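PDB 4D7L: peptide methionine sulfoxide reductase MsrA from Corynebacterium diphtheriae, which reduces the S-epimer of methionine sulfoxide, in proteins or as the free amino acid, back to methionine, a repair of oxidative damage. Local coordinates for residues T89-Y103 with T202-Q216. Residues are numbered along the deposited sequence; the frame is centred on the assembly and turned at random.
Sequences TSVGFAGGITPNPTY and TPAGEYYMAEDEHQQ. With CAC (cacodylate ion), chain D.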
loop_
_atom_site.group_PDB
_atom_site.type_symbol
_atom_site.label_atom_id
_atom_site.label_comp_id
_atom_site.label_asym_id
_atom_site.label_seq_id
_atom_site.Cartn_x
_atom_site.Cartn_y
_atom_site.Cartn_z
ATOM N N THR A 89 8.825 -3.213 7.054
ATOM C CA THR A 89 7.561 -2.780 6.454
ATOM C C THR A 89 6.632 -2.175 7.514
ATOM O O THR A 89 6.797 -2.421 8.712
ATOM C CB THR A 89 6.785 -3.938 5.769
ATOM O OG1 THR A 89 6.378 -4.889 6.763
ATOM C CG2 THR A 89 7.628 -4.624 4.687
ATOM N N SER A 90 5.667 -1.380 7.071
ATOM C CA SER A 90 4.540 -0.992 7.930
ATOM C C SER A 90 3.324 -0.797 7.039
ATOM O O SER A 90 3.455 -0.792 5.811
ATOM C CB SER A 90 4.842 0.288 8.735
ATOM O OG SER A 90 4.827 1.443 7.899
ATOM N N VAL A 91 2.154 -0.667 7.651
ATOM C CA VAL A 91 0.946 -0.362 6.907
ATOM C C VAL A 91 0.325 0.935 7.371
ATOM O O VAL A 91 0.489 1.388 8.526
ATOM C CB VAL A 91 -0.115 -1.486 7.013
ATOM C CG1 VAL A 91 0.404 -2.746 6.309
ATOM C CG2 VAL A 91 -0.479 -1.778 8.476
ATOM N N GLY A 92 -0.385 1.564 6.453
ATOM C CA GLY A 92 -0.947 2.852 6.776
ATOM C C GLY A 92 -1.609 3.431 5.549
ATOM O O GLY A 92 -2.089 2.704 4.673
ATOM N N PHE A 93 -1.583 4.757 5.482
ATOM C CA PHE A 93 -2.449 5.509 4.576
ATOM C C PHE A 93 -1.691 6.618 3.866
ATOM O O PHE A 93 -0.933 7.370 4.493
ATOM C CB PHE A 93 -3.612 6.121 5.370
ATOM C CG PHE A 93 -4.210 5.169 6.380
ATOM C CD1 PHE A 93 -4.897 4.038 5.953
ATOM C CD2 PHE A 93 -4.079 5.402 7.743
ATOM C CE1 PHE A 93 -5.443 3.136 6.877
ATOM C CE2 PHE A 93 -4.623 4.511 8.674
ATOM C CZ PHE A 93 -5.311 3.379 8.232
ATOM N N ALA A 94 -1.892 6.717 2.561
ATOM C CA ALA A 94 -1.295 7.798 1.790
ATOM C C ALA A 94 -2.067 7.989 0.490
ATOM O O ALA A 94 -2.813 7.097 0.067
ATOM C CB ALA A 94 0.195 7.521 1.504
ATOM N N GLY A 95 -1.894 9.160 -0.126
ATOM C CA GLY A 95 -2.481 9.407 -1.431
ATOM C C GLY A 95 -3.697 10.288 -1.369
ATOM O O GLY A 95 -4.173 10.756 -2.419
ATOM N N GLY A 96 -4.216 10.466 -0.150
ATOM C CA GLY A 96 -5.387 11.290 0.120
ATOM C C GLY A 96 -4.995 12.609 0.771
ATOM O O GLY A 96 -3.886 13.087 0.579
ATOM N N ILE A 97 -5.884 13.180 1.572
ATOM C CA ILE A 97 -5.660 14.520 2.105
ATOM C C ILE A 97 -5.742 14.583 3.646
ATOM O O ILE A 97 -5.039 15.377 4.270
ATOM C CB ILE A 97 -6.669 15.527 1.501
ATOM C CG1 ILE A 97 -6.438 16.950 2.025
ATOM C CG2 ILE A 97 -8.088 15.107 1.787
ATOM C CD1 ILE A 97 -5.109 17.584 1.566
ATOM N N THR A 98 -6.591 13.763 4.263
ATOM C CA THR A 98 -6.797 13.852 5.726
ATOM C C THR A 98 -5.499 13.591 6.495
ATOM O O THR A 98 -4.880 12.549 6.286
ATOM C CB THR A 98 -7.835 12.835 6.207
ATOM O OG1 THR A 98 -9.092 13.071 5.550
ATOM C CG2 THR A 98 -8.006 12.940 7.724
ATOM N N PRO A 99 -5.079 14.519 7.371
ATOM C CA PRO A 99 -3.856 14.239 8.147
ATOM C C PRO A 99 -4.106 13.258 9.310
ATOM O O PRO A 99 -5.130 13.367 9.996
ATOM C CB PRO A 99 -3.446 15.620 8.679
ATOM C CG PRO A 99 -4.722 16.368 8.767
ATOM C CD PRO A 99 -5.569 15.893 7.601
ATOM N N ASN A 100 -3.171 12.331 9.515
ATOM C CA ASN A 100 -3.260 11.338 10.581
ATOM C C ASN A 100 -4.638 10.719 10.789
ATOM O O ASN A 100 -5.199 10.818 11.886
ATOM C CB ASN A 100 -2.799 11.970 11.890
ATOM C CG ASN A 100 -1.392 12.487 11.791
ATOM O OD1 ASN A 100 -0.451 11.702 11.622
ATOM N ND2 ASN A 100 -1.227 13.815 11.890
ATOM N N PRO A 101 -5.181 10.077 9.745
ATOM C CA PRO A 101 -6.493 9.438 9.882
ATOM C C PRO A 101 -6.418 8.165 10.732
ATOM O O PRO A 101 -5.394 7.498 10.721
ATOM C CB PRO A 101 -6.856 9.087 8.438
ATOM C CG PRO A 101 -5.506 8.778 7.788
ATOM C CD PRO A 101 -4.574 9.832 8.416
ATOM N N THR A 102 -7.473 7.866 11.479
ATOM C CA THR A 102 -7.628 6.539 12.062
ATOM C C THR A 102 -8.069 5.577 10.971
ATOM O O THR A 102 -8.539 5.997 9.918
ATOM C CB THR A 102 -8.676 6.510 13.167
ATOM O OG1 THR A 102 -9.956 6.823 12.599
ATOM C CG2 THR A 102 -8.351 7.533 14.261
ATOM N N TYR A 103 -7.931 4.285 11.227
ATOM C CA TYR A 103 -8.409 3.286 10.294
ATOM C C TYR A 103 -9.907 3.454 10.043
ATOM O O TYR A 103 -10.394 3.406 8.898
ATOM C CB TYR A 103 -8.105 1.889 10.841
ATOM C CG TYR A 103 -8.617 0.764 9.970
ATOM C CD1 TYR A 103 -8.079 0.542 8.702
ATOM C CD2 TYR A 103 -9.601 -0.104 10.437
ATOM C CE1 TYR A 103 -8.524 -0.527 7.903
ATOM C CE2 TYR A 103 -10.051 -1.158 9.653
ATOM C CZ TYR A 103 -9.505 -1.360 8.389
ATOM O OH TYR A 103 -9.944 -2.408 7.610
ATOM N N THR A 202 1.618 13.876 -3.332
ATOM C CA THR A 202 0.215 13.562 -3.011
ATOM C C THR A 202 -0.388 14.727 -2.233
ATOM O O THR A 202 0.350 15.563 -1.715
ATOM C CB THR A 202 0.071 12.287 -2.180
ATOM O OG1 THR A 202 0.729 12.481 -0.914
ATOM C CG2 THR A 202 0.670 11.087 -2.926
ATOM N N PRO A 203 -1.728 14.809 -2.161
ATOM C CA PRO A 203 -2.293 16.005 -1.503
ATOM C C PRO A 203 -1.811 16.210 -0.055
ATOM O O PRO A 203 -1.422 17.328 0.286
ATOM C CB PRO A 203 -3.811 15.751 -1.550
ATOM C CG PRO A 203 -3.984 14.911 -2.825
ATOM C CD PRO A 203 -2.761 13.988 -2.819
ATOM N N ALA A 204 -1.802 15.168 0.772
ATOM C CA ALA A 204 -1.310 15.342 2.129
ATOM C C ALA A 204 0.198 15.416 2.131
ATOM O O ALA A 204 0.778 16.003 3.029
ATOM C CB ALA A 204 -1.781 14.212 3.034
ATOM N N GLY A 205 0.833 14.814 1.132
ATOM C CA GLY A 205 2.285 14.869 1.019
ATOM C C GLY A 205 3.056 13.953 1.966
ATOM O O GLY A 205 4.285 14.019 2.022
ATOM N N GLU A 206 2.354 13.065 2.666
ATOM C CA GLU A 206 2.963 12.244 3.735
ATOM C C GLU A 206 2.296 10.908 3.792
ATOM O O GLU A 206 1.169 10.744 3.316
ATOM C CB GLU A 206 2.805 12.882 5.137
ATOM C CG GLU A 206 3.366 14.254 5.313
ATOM C CD GLU A 206 3.113 14.782 6.714
ATOM O OE1 GLU A 206 3.060 13.969 7.659
ATOM O OE2 GLU A 206 2.942 16.008 6.865
ATOM N N TYR A 207 2.980 9.968 4.436
ATOM C CA TYR A 207 2.419 8.663 4.758
ATOM C C TYR A 207 2.102 8.615 6.245
ATOM O O TYR A 207 2.890 9.096 7.060
ATOM C CB TYR A 207 3.424 7.565 4.378
ATOM C CG TYR A 207 3.196 6.195 4.973
ATOM C CD1 TYR A 207 2.246 5.336 4.424
ATOM C CD2 TYR A 207 3.995 5.723 6.034
ATOM C CE1 TYR A 207 2.051 4.050 4.932
ATOM C CE2 TYR A 207 3.802 4.422 6.558
ATOM C CZ TYR A 207 2.843 3.602 5.990
ATOM O OH TYR A 207 2.657 2.328 6.477
ATOM N N TYR A 208 0.958 8.026 6.592
ATOM C CA TYR A 208 0.510 7.960 7.983
ATOM C C TYR A 208 0.361 6.516 8.411
ATOM O O TYR A 208 -0.377 5.767 7.778
ATOM C CB TYR A 208 -0.845 8.685 8.150
ATOM C CG TYR A 208 -0.799 10.121 7.701
ATOM C CD1 TYR A 208 -0.161 11.092 8.489
ATOM C CD2 TYR A 208 -1.387 10.516 6.496
ATOM C CE1 TYR A 208 -0.116 12.431 8.097
ATOM C CE2 TYR A 208 -1.334 11.858 6.092
ATOM C CZ TYR A 208 -0.706 12.800 6.892
ATOM O OH TYR A 208 -0.677 14.126 6.494
ATOM N N MET A 209 1.052 6.123 9.474
ATOM C CA MET A 209 0.948 4.742 9.934
ATOM C C MET A 209 -0.411 4.446 10.515
ATOM O O MET A 209 -0.958 5.266 11.245
ATOM C CB MET A 209 2.006 4.428 10.996
ATOM C CG MET A 209 3.433 4.457 10.529
ATOM S SD MET A 209 4.515 3.877 11.874
ATOM C CE MET A 209 4.259 2.116 11.838
ATOM N N ALA A 210 -0.926 3.246 10.232
ATOM C CA ALA A 210 -2.135 2.748 10.871
ATOM C C ALA A 210 -1.854 2.365 12.330
ATOM O O ALA A 210 -0.694 2.234 12.720
ATOM C CB ALA A 210 -2.684 1.544 10.089
ATOM N N GLU A 211 -2.918 2.158 13.108
ATOM C CA GLU A 211 -2.827 1.716 14.489
ATOM C C GLU A 211 -1.929 0.490 14.653
ATOM O O GLU A 211 -1.770 -0.298 13.728
ATOM C CB GLU A 211 -4.235 1.375 15.026
ATOM C CG GLU A 211 -5.145 2.613 15.238
ATOM C CD GLU A 211 -5.892 3.066 13.965
ATOM O OE1 GLU A 211 -5.540 2.644 12.838
ATOM O OE2 GLU A 211 -6.842 3.857 14.106
ATOM N N ASP A 212 -1.356 0.331 15.837
ATOM C CA ASP A 212 -0.465 -0.799 16.135
ATOM C C ASP A 212 -1.039 -2.186 15.788
ATOM O O ASP A 212 -0.324 -3.085 15.316
ATOM C CB ASP A 212 -0.096 -0.751 17.625
ATOM C CG ASP A 212 0.840 -1.882 18.037
ATOM O OD1 ASP A 212 2.006 -1.902 17.574
ATOM O OD2 ASP A 212 0.400 -2.747 18.822
ATOM N N GLU A 213 -2.335 -2.355 16.019
ATOM C CA GLU A 213 -3.012 -3.622 15.765
ATOM C C GLU A 213 -2.893 -4.067 14.314
ATOM O O GLU A 213 -2.894 -5.272 14.031
ATOM C CB GLU A 213 -4.508 -3.524 16.145
ATOM C CG GLU A 213 -4.753 -3.440 17.644
ATOM C CD GLU A 213 -4.463 -2.053 18.264
ATOM O OE1 GLU A 213 -4.276 -1.051 17.529
ATOM O OE2 GLU A 213 -4.415 -1.974 19.513
ATOM N N HIS A 214 -2.827 -3.109 13.386
ATOM C CA HIS A 214 -2.712 -3.440 11.954
ATOM C C HIS A 214 -1.306 -3.868 11.526
ATOM O O HIS A 214 -1.141 -4.536 10.498
ATOM C CB HIS A 214 -3.144 -2.235 11.087
ATOM C CG HIS A 214 -4.608 -1.939 11.181
ATOM N ND1 HIS A 214 -5.540 -2.550 10.371
ATOM C CD2 HIS A 214 -5.304 -1.132 12.017
ATOM C CE1 HIS A 214 -6.750 -2.134 10.702
ATOM N NE2 HIS A 214 -6.634 -1.254 11.683
ATOM N N GLN A 215 -0.298 -3.449 12.278
ATOM C CA GLN A 215 1.091 -3.720 11.904
ATOM C C GLN A 215 1.369 -5.199 12.041
ATOM O O GLN A 215 1.228 -5.744 13.119
ATOM C CB GLN A 215 2.049 -2.898 12.779
ATOM C CG GLN A 215 1.704 -1.397 12.791
ATOM C CD GLN A 215 1.775 -0.766 11.389
ATOM O OE1 GLN A 215 2.577 -1.189 10.560
ATOM N NE2 GLN A 215 0.961 0.272 11.139
ATOM N N GLN A 216 1.730 -5.841 10.936
ATOM C CA GLN A 216 1.931 -7.296 10.895
ATOM C C GLN A 216 0.729 -8.053 11.442
ATOM O O GLN A 216 0.871 -9.061 12.131
ATOM C CB GLN A 216 3.199 -7.692 11.662
ATOM C CG GLN A 216 4.482 -7.067 11.099
ATOM C CD GLN A 216 4.803 -5.731 11.745
ATOM O OE1 GLN A 216 5.003 -5.657 12.956
ATOM N NE2 GLN A 216 4.851 -4.673 10.942
HETATM AS AS CAC D . -8.762 -4.280 5.238
HETATM O O1 CAC D . -9.390 -2.665 5.077
HETATM O O2 CAC D . -8.792 -5.071 3.688
HETATM C C1 CAC D . -9.868 -5.287 6.507
HETATM C C2 CAC D . -6.915 -4.202 5.897
HETATM O O HOH W 1 5.279 -1.775 11.306
HETATM O O HOH W 2 -0.506 11.225 1.147
HETATM O O HOH W 3 -2.696 7.533 10.588
#
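Phe93 and Tyr208 pair their backbones across the edge of the mixed sheet of the MsrA fold, where the short strand 208-209 runs antiparallel to strand 86-94. Phe93 N donates to Tyr208 O (2.8 Å) and Tyr208 N returns the bond to Phe93 O. This brief ladder illustrates how a side-chain amide can carry on the pairing of a strand where its neighbour's backbone turns away. Beyond Ala210, whose N still reaches Val91 O, Gln215 takes over: OE1 accepts from Val91 N (3.0 Å), and NE2 joins Ala210 N as a second donor to Val91 O (2.9 Å from NE2). The bend at chi2 (-61°) folds the Gln215 chain back to present both amide atoms, and NE2 also bonds Ala210 O, fixing the rotation of the amide.

Tyr208 can be followed outward. CB touches both Phe93 O and Pro101 CD; CG and CD2 keep against the same proline, while at the opposite rim CD1 meets Asn100 OD1 (3.2 Å), on the same side of the ring plane as the proline. Asn100 N sits 3.3 Å above that plane, over the ring centre, touching CE1 and CZ; CE1 also meets Asn100 OD1, and CZ Pro99 CA. CE2 nears Thr98 O, and OH ends against CA and CB of Pro99. The loop after the strand thus folds over one ring face; Asn100 ND2, meanwhile, bonds Gly40 O.

The loop's far end enters helix 103-107, where Glu211 OE2 accepts from Tyr103 N through its syn lone pair. His214 sets its NE2-CE1 edge over the Tyr103 face, CE1 near the ring centre, a tilted edge-to-face pair with planes at 50°. The Tyr103 side chain is about 7 Å from that of Cys72, the predicted active-site residue. A cacodylate ion, probably from the crystallisation liquor, is hydrogen-bonded to Tyr155 OH and accepts at O1 from Tyr103 OH (2.6 Å).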